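Long-range contact in 5-formyltetrahydrofolate cyclo-ligase family protein (Bacillus anthracis, PDB 2JCB), which probably catalyses the ATP-dependent, magnesium-requiring conversion of 5-formyltetrahydrofolate to 5,10-methenyltetrahydrofolate in folate metabolism: residues Val83-Phe95 and Gly145-His157. Numbering follows the deposited sequence.
With MG (magnesium ion), chain E; ADP (adenosine-5'-diphosphate), chain C; PO4 (phosphate ion), chain D.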
loop_
_atom_site.group_PDB
_atom_site.type_symbol
_atom_site.label_atom_id
_atom_site.label_comp_id
_atom_site.label_asym_id
_atom_site.label_seq_id
_atom_site.Cartn_x
_atom_site.Cartn_y
_atom_site.Cartn_z
ATOM N N VAL A 83 5.132 -6.339 -7.908
ATOM C CA VAL A 83 5.571 -5.184 -7.102
ATOM C C VAL A 83 5.950 -4.022 -8.059
ATOM O O VAL A 83 6.354 -4.288 -9.207
ATOM C CB VAL A 83 6.800 -5.594 -6.256
ATOM C CG1 VAL A 83 6.372 -6.617 -5.183
ATOM C CG2 VAL A 83 7.878 -6.292 -7.157
ATOM N N PRO A 84 5.778 -2.771 -7.608
ATOM C CA PRO A 84 5.954 -1.678 -8.570
ATOM C C PRO A 84 7.387 -1.188 -8.748
ATOM O O PRO A 84 8.155 -1.106 -7.799
ATOM C CB PRO A 84 5.104 -0.548 -7.975
ATOM C CG PRO A 84 5.142 -0.797 -6.500
ATOM C CD PRO A 84 5.334 -2.269 -6.281
ATOM N N LYS A 85 7.687 -0.815 -9.986
ATOM C CA LYS A 85 8.831 0.026 -10.305
ATOM C C LYS A 85 8.273 1.403 -10.696
ATOM O O LYS A 85 7.520 1.535 -11.670
ATOM C CB LYS A 85 9.682 -0.576 -11.433
ATOM C CG LYS A 85 10.902 0.308 -11.782
ATOM C CD LYS A 85 11.974 -0.423 -12.578
ATOM C CE LYS A 85 13.192 0.504 -12.885
ATOM N NZ LYS A 85 13.986 0.966 -11.669
ATOM N N CYS A 86 8.690 2.430 -9.968
ATOM C CA CYS A 86 8.191 3.772 -10.210
ATOM C C CYS A 86 9.038 4.503 -11.220
ATOM O O CYS A 86 10.273 4.427 -11.203
ATOM C CB CYS A 86 8.121 4.574 -8.907
ATOM S SG CYS A 86 7.013 3.886 -7.702
ATOM N N ASN A 87 8.365 5.169 -12.140
ATOM C CA ASN A 87 9.049 6.085 -13.029
ATOM C C ASN A 87 8.783 7.504 -12.505
ATOM O O ASN A 87 7.660 8.014 -12.555
ATOM C CB ASN A 87 8.591 5.867 -14.477
ATOM C CG ASN A 87 9.280 6.804 -15.467
ATOM O OD1 ASN A 87 9.740 7.889 -15.106
ATOM N ND2 ASN A 87 9.317 6.403 -16.733
ATOM N N LYS A 88 9.826 8.120 -11.969
ATOM C CA LYS A 88 9.696 9.420 -11.328
ATOM C C LYS A 88 9.351 10.539 -12.310
ATOM O O LYS A 88 8.703 11.518 -11.931
ATOM C CB LYS A 88 10.960 9.734 -10.526
ATOM C CG LYS A 88 11.280 8.620 -9.505
ATOM C CD LYS A 88 12.263 9.069 -8.417
ATOM C CE LYS A 88 11.583 9.979 -7.396
ATOM N NZ LYS A 88 11.483 11.398 -7.898
ATOM N N GLU A 89 9.761 10.380 -13.568
ATOM C CA GLU A 89 9.494 11.374 -14.599
ATOM C C GLU A 89 8.025 11.457 -14.971
ATOM O O GLU A 89 7.467 12.551 -15.065
ATOM C CB GLU A 89 10.307 11.087 -15.860
ATOM C CG GLU A 89 11.785 11.277 -15.699
ATOM C CD GLU A 89 12.460 11.625 -17.011
ATOM O OE1 GLU A 89 11.981 12.552 -17.718
ATOM O OE2 GLU A 89 13.480 10.973 -17.330
ATOM N N THR A 90 7.418 10.297 -15.210
ATOM C CA THR A 90 6.039 10.217 -15.672
ATOM C C THR A 90 5.085 9.948 -14.508
ATOM O O THR A 90 3.854 9.978 -14.681
ATOM C CB THR A 90 5.867 9.119 -16.761
ATOM O OG1 THR A 90 6.294 7.857 -16.233
ATOM C CG2 THR A 90 6.676 9.451 -18.018
ATOM N N ARG A 91 5.652 9.673 -13.327
ATOM C CA ARG A 91 4.849 9.304 -12.153
ATOM C C ARG A 91 3.952 8.092 -12.413
ATOM O O ARG A 91 2.837 7.989 -11.900
ATOM C CB ARG A 91 4.065 10.511 -11.614
ATOM C CG ARG A 91 4.635 11.024 -10.310
ATOM C CD ARG A 91 5.617 12.132 -10.576
ATOM N NE ARG A 91 6.180 12.695 -9.353
ATOM C CZ ARG A 91 5.509 13.455 -8.486
ATOM N NH1 ARG A 91 4.220 13.759 -8.658
ATOM N NH2 ARG A 91 6.139 13.928 -7.425
ATOM N N THR A 92 4.455 7.160 -13.218
ATOM C CA THR A 92 3.721 5.943 -13.506
ATOM C C THR A 92 4.396 4.799 -12.759
ATOM O O THR A 92 5.525 4.957 -12.321
ATOM C CB THR A 92 3.672 5.678 -15.025
ATOM O OG1 THR A 92 5.004 5.591 -15.524
ATOM C CG2 THR A 92 2.959 6.823 -15.748
ATOM N N MET A 93 3.685 3.680 -12.586
ATOM C CA MET A 93 4.200 2.457 -11.973
ATOM C C MET A 93 4.086 1.268 -12.911
ATOM O O MET A 93 3.071 1.084 -13.587
ATOM C CB MET A 93 3.440 2.148 -10.685
ATOM C CG MET A 93 3.674 3.146 -9.579
ATOM S SD MET A 93 2.990 2.626 -8.000
ATOM C CE MET A 93 1.193 2.743 -8.274
ATOM N N SER A 94 5.130 0.463 -12.948
ATOM C CA SER A 94 5.130 -0.754 -13.722
ATOM C C SER A 94 5.095 -1.869 -12.700
ATOM O O SER A 94 6.110 -2.152 -12.042
ATOM C CB SER A 94 6.407 -0.857 -14.538
ATOM O OG SER A 94 6.500 -2.087 -15.243
ATOM N N PHE A 95 3.955 -2.539 -12.569
ATOM C CA PHE A 95 3.956 -3.688 -11.669
ATOM C C PHE A 95 4.610 -4.887 -12.352
ATOM O O PHE A 95 4.254 -5.237 -13.466
ATOM C CB PHE A 95 2.552 -3.995 -11.196
ATOM C CG PHE A 95 2.099 -3.027 -10.174
ATOM C CD1 PHE A 95 2.269 -3.345 -8.834
ATOM C CD2 PHE A 95 1.541 -1.810 -10.534
ATOM C CE1 PHE A 95 1.887 -2.418 -7.801
ATOM C CE2 PHE A 95 1.147 -0.862 -9.538
ATOM C CZ PHE A 95 1.335 -1.165 -8.169
ATOM N N GLY A 145 -1.038 9.470 0.922
ATOM C CA GLY A 145 0.173 8.666 0.752
ATOM C C GLY A 145 1.392 9.511 1.133
ATOM O O GLY A 145 1.330 10.379 2.014
ATOM N N TYR A 146 2.490 9.274 0.415
ATOM C CA TYR A 146 3.807 9.867 0.733
ATOM C C TYR A 146 4.140 11.130 0.002
ATOM O O TYR A 146 5.146 11.786 0.301
ATOM C CB TYR A 146 4.921 8.805 0.500
ATOM C CG TYR A 146 4.850 7.759 1.547
ATOM C CD1 TYR A 146 5.392 7.969 2.815
ATOM C CD2 TYR A 146 4.155 6.593 1.304
ATOM C CE1 TYR A 146 5.272 6.998 3.794
ATOM C CE2 TYR A 146 4.016 5.626 2.273
ATOM C CZ TYR A 146 4.575 5.839 3.505
ATOM O OH TYR A 146 4.408 4.833 4.435
ATOM N N GLY A 147 3.270 11.528 -0.924
ATOM C CA GLY A 147 3.416 12.784 -1.603
ATOM C C GLY A 147 3.662 12.727 -3.097
ATOM O O GLY A 147 3.584 13.768 -3.765
ATOM N N GLY A 148 3.977 11.536 -3.615
ATOM C CA GLY A 148 4.249 11.374 -5.057
ATOM C C GLY A 148 3.017 11.326 -5.961
ATOM O O GLY A 148 3.099 11.616 -7.149
ATOM N N GLY A 149 1.883 10.910 -5.382
ATOM C CA GLY A 149 0.646 10.777 -6.119
ATOM C C GLY A 149 0.677 9.609 -7.081
ATOM O O GLY A 149 -0.051 9.589 -8.056
ATOM N N TYR A 150 1.542 8.643 -6.826
ATOM C CA TYR A 150 1.606 7.456 -7.690
ATOM C C TYR A 150 0.310 6.626 -7.743
ATOM O O TYR A 150 -0.171 6.266 -8.828
ATOM C CB TYR A 150 2.743 6.506 -7.271
ATOM C CG TYR A 150 4.105 6.982 -7.715
ATOM C CD1 TYR A 150 4.559 6.754 -9.019
ATOM C CD2 TYR A 150 4.953 7.609 -6.801
ATOM C CE1 TYR A 150 5.824 7.125 -9.407
ATOM C CE2 TYR A 150 6.221 8.034 -7.191
ATOM C CZ TYR A 150 6.653 7.768 -8.495
ATOM O OH TYR A 150 7.895 8.176 -8.893
ATOM N N TYR A 151 -0.231 6.305 -6.582
ATOM C CA TYR A 151 -1.457 5.500 -6.563
ATOM C C TYR A 151 -2.666 6.275 -7.040
ATOM O O TYR A 151 -3.519 5.705 -7.712
ATOM C CB TYR A 151 -1.693 4.797 -5.219
ATOM C CG TYR A 151 -0.820 3.550 -5.101
ATOM C CD1 TYR A 151 0.529 3.644 -4.736
ATOM C CD2 TYR A 151 -1.307 2.287 -5.483
ATOM C CE1 TYR A 151 1.343 2.467 -4.686
ATOM C CE2 TYR A 151 -0.515 1.110 -5.427
ATOM C CZ TYR A 151 0.813 1.236 -5.026
ATOM O OH TYR A 151 1.595 0.144 -4.964
ATOM N N ASP A 152 -2.713 7.592 -6.749
ATOM C CA ASP A 152 -3.790 8.409 -7.251
ATOM C C ASP A 152 -3.870 8.292 -8.786
ATOM O O ASP A 152 -4.960 8.182 -9.325
ATOM C CB ASP A 152 -3.601 9.864 -6.821
ATOM C CG ASP A 152 -4.043 10.107 -5.381
ATOM O OD1 ASP A 152 -4.810 9.280 -4.811
ATOM O OD2 ASP A 152 -3.633 11.119 -4.789
ATOM N N ARG A 153 -2.704 8.272 -9.468
ATOM C CA ARG A 153 -2.659 8.209 -10.917
ATOM C C ARG A 153 -2.987 6.799 -11.390
ATOM O O ARG A 153 -3.737 6.600 -12.338
ATOM C CB ARG A 153 -1.281 8.640 -11.418
ATOM C CG ARG A 153 -0.995 10.106 -11.206
ATOM C CD ARG A 153 0.401 10.403 -11.719
ATOM N NE ARG A 153 0.746 11.815 -11.811
ATOM C CZ ARG A 153 1.098 12.551 -10.762
ATOM N NH1 ARG A 153 1.469 13.810 -10.945
ATOM N NH2 ARG A 153 1.089 12.007 -9.538
ATOM N N TYR A 154 -2.372 5.823 -10.740
ATOM C CA TYR A 154 -2.529 4.415 -11.107
ATOM C C TYR A 154 -3.974 3.933 -10.935
ATOM O O TYR A 154 -4.506 3.255 -11.803
ATOM C CB TYR A 154 -1.624 3.549 -10.242
ATOM C CG TYR A 154 -1.743 2.094 -10.559
ATOM C CD1 TYR A 154 -1.069 1.551 -11.653
ATOM C CD2 TYR A 154 -2.522 1.243 -9.777
ATOM C CE1 TYR A 154 -1.162 0.238 -11.967
ATOM C CE2 TYR A 154 -2.640 -0.117 -10.098
ATOM C CZ TYR A 154 -1.948 -0.607 -11.194
ATOM O OH TYR A 154 -1.996 -1.931 -11.525
ATOM N N LEU A 155 -4.601 4.330 -9.841
ATOM C CA LEU A 155 -5.959 3.856 -9.545
ATOM C C LEU A 155 -7.032 4.385 -10.494
ATOM O O LEU A 155 -8.151 3.859 -10.504
ATOM C CB LEU A 155 -6.339 4.077 -8.070
ATOM C CG LEU A 155 -5.534 3.246 -7.082
ATOM C CD1 LEU A 155 -5.885 3.687 -5.661
ATOM C CD2 LEU A 155 -5.743 1.753 -7.310
ATOM N N VAL A 156 -6.700 5.410 -11.285
ATOM C CA VAL A 156 -7.595 5.878 -12.374
ATOM C C VAL A 156 -7.929 4.725 -13.334
ATOM O O VAL A 156 -9.086 4.554 -13.698
ATOM C CB VAL A 156 -6.985 7.053 -13.151
ATOM C CG1 VAL A 156 -7.898 7.475 -14.350
ATOM C CG2 VAL A 156 -6.774 8.235 -12.232
ATOM N N HIS A 157 -6.929 3.933 -13.713
ATOM C CA HIS A 157 -7.098 2.887 -14.715
ATOM C C HIS A 157 -7.216 1.476 -14.142
ATOM O O HIS A 157 -7.533 0.521 -14.853
ATOM C CB HIS A 157 -5.973 2.977 -15.756
ATOM C CG HIS A 157 -5.824 4.349 -16.335
ATOM N ND1 HIS A 157 -6.737 4.889 -17.215
ATOM C CD2 HIS A 157 -4.896 5.313 -16.117
ATOM C CE1 HIS A 157 -6.370 6.118 -17.529
ATOM N NE2 HIS A 157 -5.254 6.399 -16.877
HETATM MG MG MG E . -3.443 11.882 -3.036
HETATM P PB ADP C . -0.399 11.485 -2.089
HETATM O O1B ADP C . 0.826 10.619 -2.366
HETATM O O2B ADP C . -0.610 11.669 -0.632
HETATM O O3B ADP C . -1.541 10.925 -2.909
HETATM P PA ADP C . -0.970 14.045 -3.381
HETATM O O1A ADP C . -2.432 13.686 -3.322
HETATM O O2A ADP C . -0.616 15.358 -2.893
HETATM O O3A ADP C . -0.027 12.932 -2.668
HETATM O "O5'" ADP C . -0.537 14.035 -4.938
HETATM C "C5'" ADP C . 0.786 14.546 -5.211
HETATM C "C4'" ADP C . 0.841 15.229 -6.555
HETATM O "O4'" ADP C . 0.350 14.319 -7.526
HETATM C "C3'" ADP C . -0.071 16.450 -6.548
HETATM O "O3'" ADP C . 0.724 17.562 -6.908
HETATM C "C2'" ADP C . -1.135 16.141 -7.581
HETATM O "O2'" ADP C . -1.334 17.214 -8.457
HETATM C "C1'" ADP C . -0.573 14.984 -8.386
HETATM N N9 ADP C . -1.602 14.047 -8.909
HETATM C C8 ADP C . -2.261 13.117 -8.194
HETATM N N7 ADP C . -3.094 12.409 -8.993
HETATM C C5 ADP C . -2.992 12.873 -10.240
HETATM C C6 ADP C . -3.590 12.532 -11.558
HETATM N N6 ADP C . -4.504 11.548 -11.678
HETATM N N1 ADP C . -3.162 13.202 -12.629
HETATM C C2 ADP C . -2.259 14.198 -12.532
HETATM N N3 ADP C . -1.662 14.541 -11.372
HETATM C C4 ADP C . -1.965 13.922 -10.202
HETATM P P PO4 D . 1.839 7.338 -3.348
HETATM O O1 PO4 D . 0.671 6.976 -4.013
HETATM O O2 PO4 D . 1.671 8.268 -2.177
HETATM O O3 PO4 D . 2.551 6.073 -2.787
HETATM O O4 PO4 D . 2.797 8.108 -4.250
HETATM O O HOH W 1 1.262 5.848 -11.091
HETATM O O HOH W 2 4.174 15.212 -6.143
HETATM O O HOH W 3 -4.523 10.215 -2.302
HETATM O O HOH W 4 -3.304 12.505 -0.850
#
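Met93 drives its methyl squarely onto the face of Tyr151: CE sits 3.4 Å from the ring centroid, only 5° off the ring normal. The bend at chi3 (-70°) turns CE away from the extended start of the chain, and the same methyl also presses on Tyr154 CB. Two residues further along the strand, Phe95 meets two tyrosines differently. Its CZ lies 3.5 Å from Tyr151 OH, which stands at the edge of the phenyl ring, while CE2 rests over the face of Tyr154 with the two planes 51° apart. Tyr150 is gripped on both faces, by Cys86 SG, 3.9 Å from the ring centroid, and by Arg91 CG, set toward the rim of the opposite face.

These partners come from a beta hairpin, strands 80-87 and 92-98, whose turn carries an Asx turn at Asn87 and a G1 bulge where Arg91 and Thr92 both face Asn87. Against it lies helix 150-154, preceded by the glycine-rich loop whose Gly145, Gly147 and Gly149 N-H groups bind the ADP beta-phosphate. Tyr150 N and Tyr151 N, at the start of the helix, each donate to a separate phosphate ion, probably from the crystallisation liquor, while Asp152 OD2 binds magnesium, as does Asp181.

Toward the turn the packing gives way to polar groups and water. Water 1 donates to both Arg91 O and Tyr150 O, and water 2 joins Arg91 NH2 to Gly147 O. The Arg91 guanidinium has Gly148 O over one face, with NH1 2.9 Å from that oxygen but poorly angled for a hydrogen bond. Arg153, by contrast, is packed closely, Arg91 CB on one face of its guanidinium and the adenine on the other, ADP C4 3.4 Å above the plane; its NH2 bonds weakly to Gly149 O and to ADP O4'.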